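Local coordinates for tailspike protein (Acinetobacter phage vB_ApiP_P1, PDB 6E1R) that probably recognises and cleaves the capsular polysaccharide of Acinetobacter baumannii as the trimeric host-binding spike of the phage, at residues A173-S184 with F200-N211; S184-Q192 with L240-N249. All coordinates share one frame; numbering follows the deposited sequence.

Overall arrangement
In this C-terminal part of the tailspike, the chain runs through strand 178-184, turns through residues 185-188 and continues into strand 189-196. Residues 200-211 then return beside 173-184, so interaction 1 closes a loop of 15 intervening residues that contains strand 189-196. Interaction 2 closes a longer loop of 47 residues, bringing 240-249, the excursion before strand 251-254, against 184-192. The two closures cross because their segments alternate along the chain, and they share S184. N211, at the end of interaction 1, reaches interaction 2: its O probably hydrogen-bonds L190 N, and its side chain packs on Y189 and P248. The two contacts tie consecutive coils of the parallel beta-helix to a loop at its margin.

Interaction 1 of 2, residues A173-S184 with F200-N211; sequences ASTGGTATAFRS and FDRSLRYGIDAN
R183 crosses D209 at a slant and ends beside Y206. Its CB is 3.9 Å from D209 O and CG closes to 3.5 Å from the same oxygen; a bend at chi3 (-68°) then swings the guanidinium back over the D209 side chain, with D209 CB over one of its faces. NH1 forms a salt bridge with D209 OD2 whose length is doubtful, since the two are modelled too close. NH2 finishes 3.6 Å from Y206 CD2, the guanidinium plane standing 81° from that of the ring. These segments belong to successive coils of a parallel beta-helix, the fold common among phage tailspikes, and run side by side with D209 N bonded to F182 O (2.9 Å). Further back, T180 OG1 gives a 2.7 Å hydrogen bond to Y206 O, reaching it from above the carbonyl plane. S203 holds the chain around the T175-T178 turn: its OG accepts from A173 N (3.1 Å), ahead of the turn, and its O from G177 N (2.8 Å), within it. Inside, A181 CB meets F200 at the ring edge, and F182 runs alongside I208 while its ring packs edge-to-face on F166. S184 OG accepts from N211 N at 3.0 Å and donates to G188 O.

Interaction 2 of 2, residues S184-Q192 with L240-N249; sequences STSNGYLSQ and LGVVGTREPN
N187 and Y189 reach across to the loop 240-249, each with one polar side-chain bond to a backbone carbonyl. From N187, ND2 donates to L240 O (2.7 Å), coming from above the carbonyl plane along a rather bent N-H path of 134°. With CG beside its own backbone N (chi1 -60°), the amide is directed at the start of the loop. The hydroxyl of Y189 donates to E247 O, a bond modelled so short that its length is doubtful, and the peptide of E247 meets the phenol at its ring edge.

Van der Waals contacts fill in between. R246 CB lies over one face of the Y189 ring, offset toward the rim and 4.1 Å from CZ, and further out R246 CD comes to 3.5 Å from N187 O. V242 CG2 approaches N187 OD1 at 3.4 Å, the two side chains crossing at about a right angle. The Y189 ring also meets that of F159.

Bonds internal to the loop give it its shape. V242 and R246 exchange two backbone hydrogen bonds, R246 N to V242 O being 3.0 Å long, and E247 OE2 accepts from G244 N (2.8 Å) on its anti side. Beyond E247, N249 packs on Y307 of the second subunit, its OD1 accepts from T274 N, and its side chain lies about 4 Å from a bound sodium ion. Strand 189-196 pairs with strand 215-218, which in turn pairs with strand 251-254, so the excursion 240-249 is a loop between coils of the parallel beta-helix that folds back over an earlier coil.

Interaction 1 of 2, residues A173-S184 with F200-N211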
ATOM      1  N   ALA A 173      28.582   8.589 -17.589  1.00 47.17           N
ATOM      2  CA  ALA A 173      29.916   9.093 -17.302  1.00 46.67           C
ATOM      3  C   ALA A 173      30.866   8.583 -18.374  1.00 49.87           C
ATOM      4  O   ALA A 173      30.817   7.408 -18.746  1.00 43.80           O
ATOM      5  CB  ALA A 173      30.399   8.659 -15.912  1.00 42.00           C
ATOM      6  N   SER A 174      31.725   9.476 -18.873  1.00 52.85           N
ATOM      7  CA  SER A 174      32.671   9.077 -19.911  1.00 53.80           C
ATOM      8  C   SER A 174      33.687   8.078 -19.375  1.00 54.51           C
ATOM      9  O   SER A 174      34.109   7.165 -20.095  1.00 52.77           O
ATOM     10  CB  SER A 174      33.376  10.306 -20.484  1.00 56.33           C
ATOM     11  OG  SER A 174      34.313  10.828 -19.560  1.00 60.90           O
ATOM     12  N   THR A 175      34.095   8.237 -18.120  1.00 53.66           N
ATOM     13  CA  THR A 175      34.994   7.304 -17.454  1.00 54.33           C
ATOM     14  C   THR A 175      34.220   6.548 -16.385  1.00 50.48           C
ATOM     15  O   THR A 175      33.558   7.160 -15.540  1.00 49.15           O
ATOM     16  CB  THR A 175      36.187   8.033 -16.834  1.00 55.76           C
ATOM     17  OG1 THR A 175      36.854   8.805 -17.842  1.00 56.30           O
ATOM     18  CG2 THR A 175      37.166   7.035 -16.235  1.00 57.96           C
ATOM     19  N   GLY A 176      34.304   5.221 -16.426  1.00 53.25           N
ATOM     20  CA  GLY A 176      33.562   4.408 -15.478  1.00 48.49           C
ATOM     21  C   GLY A 176      34.069   4.593 -14.058  1.00 48.76           C
ATOM     22  O   GLY A 176      35.273   4.621 -13.800  1.00 50.04           O
ATOM     23  N   GLY A 177      33.128   4.717 -13.126  1.00 45.11           N
ATOM     24  CA  GLY A 177      33.468   4.917 -11.732  1.00 45.79           C
ATOM     25  C   GLY A 177      33.766   6.343 -11.347  1.00 50.06           C
ATOM     26  O   GLY A 177      34.427   6.574 -10.330  1.00 52.15           O
ATOM     27  N   THR A 178      33.297   7.312 -12.127  1.00 45.88           N
ATOM     28  CA  THR A 178      33.525   8.719 -11.850  1.00 48.32           C
ATOM     29  C   THR A 178      32.208   9.474 -11.953  1.00 48.04           C
ATOM     30  O   THR A 178      31.223   8.974 -12.505  1.00 50.92           O
ATOM     31  CB  THR A 178      34.554   9.335 -12.812  1.00 44.15           C
ATOM     32  OG1 THR A 178      34.107   9.175 -14.164  1.00 49.38           O
ATOM     33  CG2 THR A 178      35.913   8.670 -12.648  1.00 46.16           C
ATOM     34  N   ALA A 179      32.206  10.681 -11.389  1.00 52.23           N
ATOM     35  CA  ALA A 179      31.112  11.636 -11.528  1.00 52.15           C
ATOM     36  C   ALA A 179      29.808  11.143 -10.912  1.00 50.80           C
ATOM     37  O   ALA A 179      29.740  10.043 -10.352  1.00 47.20           O
ATOM     38  CB  ALA A 179      30.890  11.976 -13.004  1.00 52.57           C
ATOM     39  N   THR A 180      28.770  11.968 -11.012  1.00 47.83           N
ATOM     40  CA  THR A 180      27.440  11.643 -10.517  1.00 42.47           C
ATOM     41  C   THR A 180      26.454  12.597 -11.172  1.00 39.26           C
ATOM     42  O   THR A 180      26.839  13.631 -11.723  1.00 42.15           O
ATOM     43  CB  THR A 180      27.356  11.740  -8.988  1.00 36.49           C
ATOM     44  OG1 THR A 180      26.027  11.417  -8.561  1.00 36.88           O
ATOM     45  CG2 THR A 180      27.703  13.141  -8.517  1.00 34.51           C
ATOM     46  N   ALA A 181      25.173  12.238 -11.108  1.00 40.49           N
ATOM     47  CA  ALA A 181      24.151  13.109 -11.676  1.00 41.74           C
ATOM     48  C   ALA A 181      23.872  14.316 -10.790  1.00 42.79           C
ATOM     49  O   ALA A 181      23.585  15.402 -11.305  1.00 37.88           O
ATOM     50  CB  ALA A 181      22.860  12.324 -11.916  1.00 40.76           C
ATOM     51  N   PHE A 182      23.954  14.152  -9.470  1.00 48.69           N
ATOM     52  CA  PHE A 182      23.660  15.229  -8.535  1.00 45.14           C
ATOM     53  C   PHE A 182      24.585  15.138  -7.331  1.00 43.21           C
ATOM     54  O   PHE A 182      24.921  14.040  -6.875  1.00 33.64           O
ATOM     55  CB  PHE A 182      22.201  15.181  -8.060  1.00 39.56           C
ATOM     56  CG  PHE A 182      21.199  15.369  -9.160  1.00 38.20           C
ATOM     57  CD1 PHE A 182      20.698  14.279  -9.854  1.00 40.97           C
ATOM     58  CD2 PHE A 182      20.753  16.635  -9.498  1.00 38.74           C
ATOM     59  CE1 PHE A 182      19.776  14.449 -10.869  1.00 40.72           C
ATOM     60  CE2 PHE A 182      19.831  16.810 -10.511  1.00 38.07           C
ATOM     61  CZ  PHE A 182      19.341  15.716 -11.197  1.00 37.75           C
ATOM     62  N   ARG A 183      24.989  16.298  -6.820  1.00 41.89           N
ATOM     63  CA  ARG A 183      25.726  16.386  -5.569  1.00 40.69           C
ATOM     64  C   ARG A 183      25.346  17.690  -4.885  1.00 41.72           C
ATOM     65  O   ARG A 183      24.998  18.672  -5.544  1.00 43.62           O
ATOM     66  CB  ARG A 183      27.242  16.322  -5.781  1.00 40.05           C
ATOM     67  CG  ARG A 183      28.008  15.824  -4.564  1.00 41.67           C
ATOM     68  CD  ARG A 183      29.497  15.706  -4.845  1.00 42.80           C
ATOM     69  NE  ARG A 183      29.795  14.645  -5.802  1.00 48.97           N
ATOM     70  CZ  ARG A 183      30.044  13.384  -5.469  1.00 55.68           C
ATOM     71  NH1 ARG A 183      30.026  13.018  -4.195  1.00 61.97           N
ATOM     72  NH2 ARG A 183      30.308  12.487  -6.411  1.00 55.49           N
ATOM     73  N   SER A 184      25.413  17.691  -3.557  1.00 43.66           N
ATOM     74  CA  SER A 184      24.977  18.826  -2.756  1.00 42.97           C
ATOM     75  C   SER A 184      26.177  19.571  -2.188  1.00 48.87           C
ATOM     76  O   SER A 184      27.139  18.955  -1.717  1.00 54.92           O
ATOM     77  CB  SER A 184      24.063  18.377  -1.612  1.00 34.81           C
ATOM     78  OG  SER A 184      22.819  17.915  -2.103  1.00 33.42           O
ATOM     79  N   PHE A 200      19.872   5.949 -14.819  1.00 39.19           N
ATOM     80  CA  PHE A 200      21.168   6.242 -14.218  1.00 36.22           C
ATOM     81  C   PHE A 200      22.130   5.135 -14.626  1.00 39.21           C
ATOM     82  O   PHE A 200      22.019   4.000 -14.147  1.00 42.50           O
ATOM     83  CB  PHE A 200      21.051   6.364 -12.700  1.00 33.82           C
ATOM     84  CG  PHE A 200      20.183   7.509 -12.256  1.00 37.06           C
ATOM     85  CD1 PHE A 200      18.802   7.384 -12.234  1.00 36.02           C
ATOM     86  CD2 PHE A 200      20.748   8.715 -11.873  1.00 36.86           C
ATOM     87  CE1 PHE A 200      18.003   8.440 -11.832  1.00 33.41           C
ATOM     88  CE2 PHE A 200      19.953   9.773 -11.470  1.00 36.18           C
ATOM     89  CZ  PHE A 200      18.579   9.635 -11.449  1.00 31.39           C
ATOM     90  N   ASP A 201      23.062   5.465 -15.515  1.00 37.86           N
ATOM     91  CA  ASP A 201      23.977   4.474 -16.056  1.00 40.73           C
ATOM     92  C   ASP A 201      24.940   3.988 -14.979  1.00 38.70           C
ATOM     93  O   ASP A 201      25.349   4.740 -14.091  1.00 35.66           O
ATOM     94  CB  ASP A 201      24.751   5.065 -17.237  1.00 44.85           C
ATOM     95  CG  ASP A 201      25.440   4.006 -18.076  1.00 52.80           C
ATOM     96  OD1 ASP A 201      26.414   3.399 -17.586  1.00 57.29           O
ATOM     97  OD2 ASP A 201      25.003   3.778 -19.224  1.00 56.19           O
ATOM     98  N   ARG A 202      25.304   2.707 -15.072  1.00 39.93           N
ATOM     99  CA  ARG A 202      26.202   2.106 -14.094  1.00 41.27           C
ATOM    100  C   ARG A 202      27.618   2.658 -14.182  1.00 43.66           C
ATOM    101  O   ARG A 202      28.420   2.406 -13.276  1.00 46.87           O
ATOM    102  CB  ARG A 202      26.230   0.589 -14.276  1.00 38.60           C
ATOM    103  CG  ARG A 202      26.208  -0.202 -12.981  1.00 38.03           C
ATOM    104  CD  ARG A 202      26.471  -1.672 -13.250  1.00 35.83           C
ATOM    105  NE  ARG A 202      25.726  -2.161 -14.407  1.00 37.78           N
ATOM    106  CZ  ARG A 202      26.080  -3.219 -15.131  1.00 40.66           C
ATOM    107  NH1 ARG A 202      27.174  -3.903 -14.821  1.00 39.08           N
ATOM    108  NH2 ARG A 202      25.344  -3.593 -16.168  1.00 38.78           N
ATOM    109  N   SER A 203      27.941   3.397 -15.245  1.00 40.89           N
ATOM    110  CA  SER A 203      29.246   4.035 -15.350  1.00 43.41           C
ATOM    111  C   SER A 203      29.442   5.112 -14.293  1.00 39.82           C
ATOM    112  O   SER A 203      30.587   5.435 -13.958  1.00 41.15           O
ATOM    113  CB  SER A 203      29.427   4.635 -16.746  1.00 42.74           C
ATOM    114  OG  SER A 203      28.356   5.505 -17.070  1.00 43.55           O
ATOM    115  N   LEU A 204      28.356   5.668 -13.765  1.00 36.59           N
ATOM    116  CA  LEU A 204      28.450   6.666 -12.712  1.00 41.32           C
ATOM    117  C   LEU A 204      28.996   6.046 -11.432  1.00 41.01           C
ATOM    118  O   LEU A 204      28.770   4.868 -11.138  1.00 40.43           O
ATOM    119  CB  LEU A 204      27.076   7.278 -12.439  1.00 37.93           C
ATOM    120  CG  LEU A 204      26.447   8.144 -13.528  1.00 38.63           C
ATOM    121  CD1 LEU A 204      24.982   8.407 -13.208  1.00 33.04           C
ATOM    122  CD2 LEU A 204      27.208   9.451 -13.684  1.00 37.67           C
ATOM    123  N   ARG A 205      29.729   6.856 -10.666  1.00 44.03           N
ATOM    124  CA  ARG A 205      30.150   6.423  -9.338  1.00 45.72           C
ATOM    125  C   ARG A 205      28.977   6.429  -8.366  1.00 47.26           C
ATOM    126  O   ARG A 205      28.809   5.491  -7.577  1.00 46.13           O
ATOM    127  CB  ARG A 205      31.282   7.315  -8.830  1.00 47.19           C
ATOM    128  CG  ARG A 205      31.802   6.936  -7.455  1.00 45.36           C
ATOM    129  CD  ARG A 205      32.319   5.510  -7.424  1.00 46.03           C
ATOM    130  NE  ARG A 205      32.784   5.134  -6.093  1.00 45.45           N
ATOM    131  CZ  ARG A 205      32.009   4.591  -5.160  1.00 47.76           C
ATOM    132  NH1 ARG A 205      30.727   4.364  -5.412  1.00 47.40           N
ATOM    133  NH2 ARG A 205      32.514   4.278  -3.975  1.00 49.25           N
ATOM    134  N   TYR A 206      28.153   7.473  -8.416  1.00 45.87           N
ATOM    135  CA  TYR A 206      26.915   7.549  -7.654  1.00 43.31           C
ATOM    136  C   TYR A 206      25.795   7.971  -8.590  1.00 45.34           C
ATOM    137  O   TYR A 206      25.973   8.891  -9.395  1.00 52.56           O
ATOM    138  CB  TYR A 206      27.027   8.547  -6.495  1.00 45.20           C
ATOM    139  CG  TYR A 206      28.199   8.305  -5.576  1.00 48.41           C
ATOM    140  CD1 TYR A 206      28.128   7.361  -4.561  1.00 48.90           C
ATOM    141  CD2 TYR A 206      29.374   9.028  -5.719  1.00 52.30           C
ATOM    142  CE1 TYR A 206      29.199   7.141  -3.718  1.00 50.83           C
ATOM    143  CE2 TYR A 206      30.449   8.817  -4.881  1.00 55.82           C
ATOM    144  CZ  TYR A 206      30.357   7.872  -3.883  1.00 54.45           C
ATOM    145  OH  TYR A 206      31.428   7.661  -3.048  1.00 56.88           O
ATOM    146  N   GLY A 207      24.655   7.295  -8.496  1.00 44.75           N
ATOM    147  CA  GLY A 207      23.498   7.712  -9.261  1.00 44.33           C
ATOM    148  C   GLY A 207      23.039   9.087  -8.827  1.00 47.64           C
ATOM    149  O   GLY A 207      22.936  10.007  -9.645  1.00 48.78           O
ATOM    150  N   ILE A 208      22.760   9.236  -7.532  1.00 44.86           N
ATOM    151  CA  ILE A 208      22.415  10.519  -6.930  1.00 37.72           C
ATOM    152  C   ILE A 208      23.196  10.644  -5.629  1.00 37.81           C
ATOM    153  O   ILE A 208      23.035   9.814  -4.727  1.00 42.34           O
ATOM    154  CB  ILE A 208      20.907  10.657  -6.662  1.00 31.46           C
ATOM    155  CG1 ILE A 208      20.121  10.630  -7.973  1.00 31.01           C
ATOM    156  CG2 ILE A 208      20.621  11.938  -5.894  1.00 33.30           C
ATOM    157  CD1 ILE A 208      18.625  10.749  -7.785  1.00 32.48           C
ATOM    158  N   ASP A 209      24.040  11.670  -5.528  1.00 41.10           N
ATOM    159  CA  ASP A 209      24.800  11.904  -4.306  1.00 43.16           C
ATOM    160  C   ASP A 209      24.418  13.243  -3.688  1.00 44.47           C
ATOM    161  O   ASP A 209      25.290  14.021  -3.285  1.00 44.86           O
ATOM    162  CB  ASP A 209      26.304  11.845  -4.582  1.00 48.83           C
ATOM    163  CG  ASP A 209      27.119  11.636  -3.318  1.00 58.02           C
ATOM    164  OD1 ASP A 209      26.518  11.569  -2.223  1.00 57.80           O
ATOM    165  OD2 ASP A 209      28.360  11.538  -3.416  1.00 63.44           O
ATOM    166  N   ALA A 210      23.122  13.524  -3.617  1.00 45.97           N
ATOM    167  CA  ALA A 210      22.605  14.773  -3.080  1.00 42.78           C
ATOM    168  C   ALA A 210      21.646  14.486  -1.932  1.00 37.99           C
ATOM    169  O   ALA A 210      21.181  13.359  -1.744  1.00 34.05           O
ATOM    170  CB  ALA A 210      21.905  15.594  -4.172  1.00 41.90           C
ATOM    171  N   ASN A 211      21.343  15.529  -1.162  1.00 37.47           N
ATOM    172  CA  ASN A 211      20.455  15.410  -0.005  1.00 36.09           C
ATOM    173  C   ASN A 211      19.018  15.510  -0.501  1.00 35.81           C
ATOM    174  O   ASN A 211      18.477  16.605  -0.674  1.00 38.29           O
ATOM    175  CB  ASN A 211      20.773  16.489   1.024  1.00 36.42           C
ATOM    176  CG  ASN A 211      20.164  16.198   2.384  1.00 39.26           C
ATOM    177  OD1 ASN A 211      19.609  15.124   2.611  1.00 38.06           O
ATOM    178  ND2 ASN A 211      20.270  17.157   3.298  1.00 41.59           N
TER

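Interaction 2 of 2, residues S184-Q192 with L240-N249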
ATOM      1  N   SER A 184      25.413  17.691  -3.557  1.00 43.66           N
ATOM      2  CA  SER A 184      24.977  18.826  -2.756  1.00 42.97           C
ATOM      3  C   SER A 184      26.177  19.571  -2.188  1.00 48.87           C
ATOM      4  O   SER A 184      27.139  18.955  -1.717  1.00 54.92           O
ATOM      5  CB  SER A 184      24.063  18.377  -1.612  1.00 34.81           C
ATOM      6  OG  SER A 184      22.819  17.915  -2.103  1.00 33.42           O
ATOM      7  N   THR A 185      26.116  20.899  -2.241  1.00 44.77           N
ATOM      8  CA  THR A 185      27.101  21.752  -1.590  1.00 48.04           C
ATOM      9  C   THR A 185      26.602  22.095  -0.192  1.00 53.41           C
ATOM     10  O   THR A 185      25.499  22.633  -0.038  1.00 54.93           O
ATOM     11  CB  THR A 185      27.352  23.022  -2.401  1.00 48.25           C
ATOM     12  OG1 THR A 185      26.104  23.662  -2.695  1.00 54.68           O
ATOM     13  CG2 THR A 185      28.073  22.695  -3.698  1.00 44.71           C
ATOM     14  N   SER A 186      27.410  21.779   0.822  1.00 51.36           N
ATOM     15  CA  SER A 186      27.055  22.023   2.221  1.00 51.82           C
ATOM     16  C   SER A 186      25.722  21.369   2.584  1.00 50.01           C
ATOM     17  O   SER A 186      24.882  21.966   3.261  1.00 50.63           O
ATOM     18  CB  SER A 186      27.028  23.522   2.529  1.00 52.27           C
ATOM     19  OG  SER A 186      26.765  23.752   3.901  1.00 59.54           O
ATOM     20  N   ASN A 187      25.533  20.129   2.128  1.00 50.24           N
ATOM     21  CA  ASN A 187      24.308  19.363   2.374  1.00 49.86           C
ATOM     22  C   ASN A 187      23.066  20.097   1.873  1.00 53.79           C
ATOM     23  O   ASN A 187      22.032  20.130   2.544  1.00 55.46           O
ATOM     24  CB  ASN A 187      24.168  19.009   3.856  1.00 48.46           C
ATOM     25  CG  ASN A 187      25.319  18.166   4.364  1.00 49.95           C
ATOM     26  OD1 ASN A 187      26.111  18.611   5.194  1.00 55.30           O
ATOM     27  ND2 ASN A 187      25.414  16.936   3.872  1.00 46.75           N
ATOM     28  N   GLY A 188      23.169  20.694   0.687  1.00 48.58           N
ATOM     29  CA  GLY A 188      22.042  21.408   0.125  1.00 42.83           C
ATOM     30  C   GLY A 188      20.894  20.479  -0.221  1.00 35.25           C
ATOM     31  O   GLY A 188      21.085  19.320  -0.590  1.00 43.95           O
ATOM     32  N   TYR A 189      19.679  21.008  -0.110  1.00 35.27           N
ATOM     33  CA  TYR A 189      18.466  20.216  -0.276  1.00 40.35           C
ATOM     34  C   TYR A 189      18.081  20.135  -1.749  1.00 39.04           C
ATOM     35  O   TYR A 189      17.860  21.164  -2.397  1.00 43.38           O
ATOM     36  CB  TYR A 189      17.320  20.818   0.535  1.00 44.07           C
ATOM     37  CG  TYR A 189      16.975  20.062   1.797  1.00 46.41           C
ATOM     38  CD1 TYR A 189      17.404  18.754   1.993  1.00 46.03           C
ATOM     39  CD2 TYR A 189      16.209  20.654   2.791  1.00 48.63           C
ATOM     40  CE1 TYR A 189      17.078  18.062   3.147  1.00 42.68           C
ATOM     41  CE2 TYR A 189      15.881  19.974   3.945  1.00 49.45           C
ATOM     42  CZ  TYR A 189      16.317  18.679   4.119  1.00 45.65           C
ATOM     43  OH  TYR A 189      15.987  18.006   5.270  1.00 47.97           O
ATOM     44  N   LEU A 190      18.000  18.913  -2.275  1.00 36.12           N
ATOM     45  CA  LEU A 190      17.349  18.661  -3.560  1.00 35.62           C
ATOM     46  C   LEU A 190      15.885  18.394  -3.234  1.00 36.46           C
ATOM     47  O   LEU A 190      15.457  17.250  -3.080  1.00 38.90           O
ATOM     48  CB  LEU A 190      18.002  17.492  -4.289  1.00 38.46           C
ATOM     49  CG  LEU A 190      17.959  17.468  -5.823  1.00 37.67           C
ATOM     50  CD1 LEU A 190      18.827  16.340  -6.365  1.00 38.99           C
ATOM     51  CD2 LEU A 190      16.542  17.346  -6.354  1.00 33.88           C
ATOM     52  N   SER A 191      15.109  19.468  -3.118  1.00 38.71           N
ATOM     53  CA  SER A 191      13.790  19.422  -2.506  1.00 36.56           C
ATOM     54  C   SER A 191      12.683  19.562  -3.542  1.00 36.79           C
ATOM     55  O   SER A 191      12.813  20.320  -4.510  1.00 37.46           O
ATOM     56  CB  SER A 191      13.650  20.522  -1.451  1.00 38.85           C
ATOM     57  OG  SER A 191      12.317  20.614  -0.980  1.00 44.52           O
ATOM     58  N   GLN A 192      11.593  18.829  -3.319  1.00 36.12           N
ATOM     59  CA  GLN A 192      10.363  18.920  -4.107  1.00 36.55           C
ATOM     60  C   GLN A 192      10.637  18.721  -5.598  1.00 42.09           C
ATOM     61  O   GLN A 192      10.302  19.552  -6.444  1.00 50.26           O
ATOM     62  CB  GLN A 192       9.645  20.244  -3.839  1.00 33.17           C
ATOM     63  CG  GLN A 192       9.122  20.368  -2.414  1.00 38.49           C
ATOM     64  CD  GLN A 192       8.311  21.628  -2.188  1.00 42.51           C
ATOM     65  OE1 GLN A 192       8.269  22.514  -3.040  1.00 54.10           O
ATOM     66  NE2 GLN A 192       7.659  21.712  -1.034  1.00 40.45           N
ATOM     67  N   LEU A 240      23.219  12.394   2.181  1.00 39.26           N
ATOM     68  CA  LEU A 240      23.839  12.742   3.450  1.00 32.49           C
ATOM     69  C   LEU A 240      23.390  14.137   3.856  1.00 45.32           C
ATOM     70  O   LEU A 240      23.543  15.091   3.086  1.00 53.57           O
ATOM     71  CB  LEU A 240      25.364  12.674   3.356  1.00 33.61           C
ATOM     72  CG  LEU A 240      25.942  11.337   2.888  1.00 33.01           C
ATOM     73  CD1 LEU A 240      27.455  11.315   3.048  1.00 34.53           C
ATOM     74  CD2 LEU A 240      25.300  10.169   3.628  1.00 43.35           C
ATOM     75  N   GLY A 241      22.844  14.252   5.061  1.00 42.13           N
ATOM     76  CA  GLY A 241      22.360  15.530   5.537  1.00 41.74           C
ATOM     77  C   GLY A 241      22.941  15.944   6.872  1.00 36.73           C
ATOM     78  O   GLY A 241      24.014  15.476   7.268  1.00 37.39           O
ATOM     79  N   VAL A 242      22.232  16.826   7.573  1.00 40.11           N
ATOM     80  CA  VAL A 242      22.617  17.305   8.895  1.00 45.81           C
ATOM     81  C   VAL A 242      21.459  17.029   9.845  1.00 49.76           C
ATOM     82  O   VAL A 242      20.302  17.321   9.519  1.00 51.00           O
ATOM     83  CB  VAL A 242      22.966  18.805   8.873  1.00 49.88           C
ATOM     84  CG1 VAL A 242      23.320  19.299  10.265  1.00 53.76           C
ATOM     85  CG2 VAL A 242      24.104  19.075   7.897  1.00 52.13           C
ATOM     86  N   VAL A 243      21.770  16.470  11.017  1.00 45.86           N
ATOM     87  CA  VAL A 243      20.723  16.127  11.970  1.00 48.18           C
ATOM     88  C   VAL A 243      20.026  17.392  12.441  1.00 48.51           C
ATOM     89  O   VAL A 243      20.674  18.382  12.806  1.00 44.12           O
ATOM     90  CB  VAL A 243      21.311  15.340  13.152  1.00 45.52           C
ATOM     91  CG1 VAL A 243      20.260  15.145  14.238  1.00 41.98           C
ATOM     92  CG2 VAL A 243      21.849  13.997  12.684  1.00 45.09           C
ATOM     93  N   GLY A 244      18.698  17.367  12.427  1.00 50.98           N
ATOM     94  CA  GLY A 244      17.879  18.447  12.951  1.00 58.73           C
ATOM     95  C   GLY A 244      17.444  19.509  11.964  1.00 68.12           C
ATOM     96  O   GLY A 244      16.318  20.006  12.043  1.00 74.28           O
ATOM     97  N   THR A 245      18.317  19.873  11.032  1.00 64.75           N
ATOM     98  CA  THR A 245      18.050  20.968  10.109  1.00 62.28           C
ATOM     99  C   THR A 245      17.900  20.524   8.667  1.00 56.92           C
ATOM    100  O   THR A 245      17.080  21.088   7.941  1.00 56.69           O
ATOM    101  CB  THR A 245      19.165  22.013  10.188  1.00 59.27           C
ATOM    102  OG1 THR A 245      20.429  21.387   9.933  1.00 61.77           O
ATOM    103  CG2 THR A 245      19.189  22.658  11.566  1.00 55.25           C
ATOM    104  N   ARG A 246      18.673  19.535   8.221  1.00 55.13           N
ATOM    105  CA  ARG A 246      18.624  19.111   6.822  1.00 51.06           C
ATOM    106  C   ARG A 246      18.703  17.586   6.803  1.00 46.57           C
ATOM    107  O   ARG A 246      19.790  17.010   6.726  1.00 49.03           O
ATOM    108  CB  ARG A 246      19.755  19.758   6.035  1.00 57.86           C
ATOM    109  CG  ARG A 246      19.491  21.230   5.791  1.00 60.20           C
ATOM    110  CD  ARG A 246      20.694  21.961   5.229  1.00 57.87           C
ATOM    111  NE  ARG A 246      20.693  23.376   5.615  1.00 63.28           N
ATOM    112  CZ  ARG A 246      19.774  24.273   5.262  1.00 73.35           C
ATOM    113  NH1 ARG A 246      18.746  23.926   4.501  1.00 81.75           N
ATOM    114  NH2 ARG A 246      19.882  25.528   5.683  1.00 73.56           N
ATOM    115  N   GLU A 247      17.537  16.938   6.857  1.00 41.27           N
ATOM    116  CA  GLU A 247      17.462  15.488   6.887  1.00 33.79           C
ATOM    117  C   GLU A 247      16.809  14.953   5.616  1.00 37.03           C
ATOM    118  O   GLU A 247      15.837  15.537   5.124  1.00 43.79           O
ATOM    119  CB  GLU A 247      16.665  15.015   8.108  1.00 56.05           C
ATOM    120  CG  GLU A 247      17.231  15.509   9.434  1.00 64.93           C
ATOM    121  CD  GLU A 247      16.341  15.174  10.616  1.00 74.64           C
ATOM    122  OE1 GLU A 247      15.229  14.648  10.396  1.00 76.92           O
ATOM    123  OE2 GLU A 247      16.751  15.437  11.766  1.00 79.67           O
ATOM    124  N   PRO A 248      17.310  13.846   5.063  1.00 34.66           N
ATOM    125  CA  PRO A 248      16.694  13.285   3.853  1.00 31.13           C
ATOM    126  C   PRO A 248      15.348  12.632   4.135  1.00 30.18           C
ATOM    127  O   PRO A 248      15.295  11.507   4.639  1.00 28.74           O
ATOM    128  CB  PRO A 248      17.726  12.252   3.372  1.00 33.45           C
ATOM    129  CG  PRO A 248      18.953  12.457   4.225  1.00 33.79           C
ATOM    130  CD  PRO A 248      18.488  13.080   5.496  1.00 34.33           C
ATOM    131  N   ASN A 249      14.258  13.314   3.787  1.00 30.77           N
ATOM    132  CA  ASN A 249      12.917  12.883   4.155  1.00 32.25           C
ATOM    133  C   ASN A 249      12.033  12.715   2.925  1.00 37.43           C
ATOM    134  O   ASN A 249      12.299  13.276   1.860  1.00 43.33           O
ATOM    135  CB  ASN A 249      12.257  13.892   5.104  1.00 30.93           C
ATOM    136  CG  ASN A 249      13.103  14.194   6.322  1.00 36.24           C
ATOM    137  OD1 ASN A 249      13.887  13.361   6.773  1.00 39.29           O
ATOM    138  ND2 ASN A 249      12.945  15.396   6.865  1.00 33.37           N
TER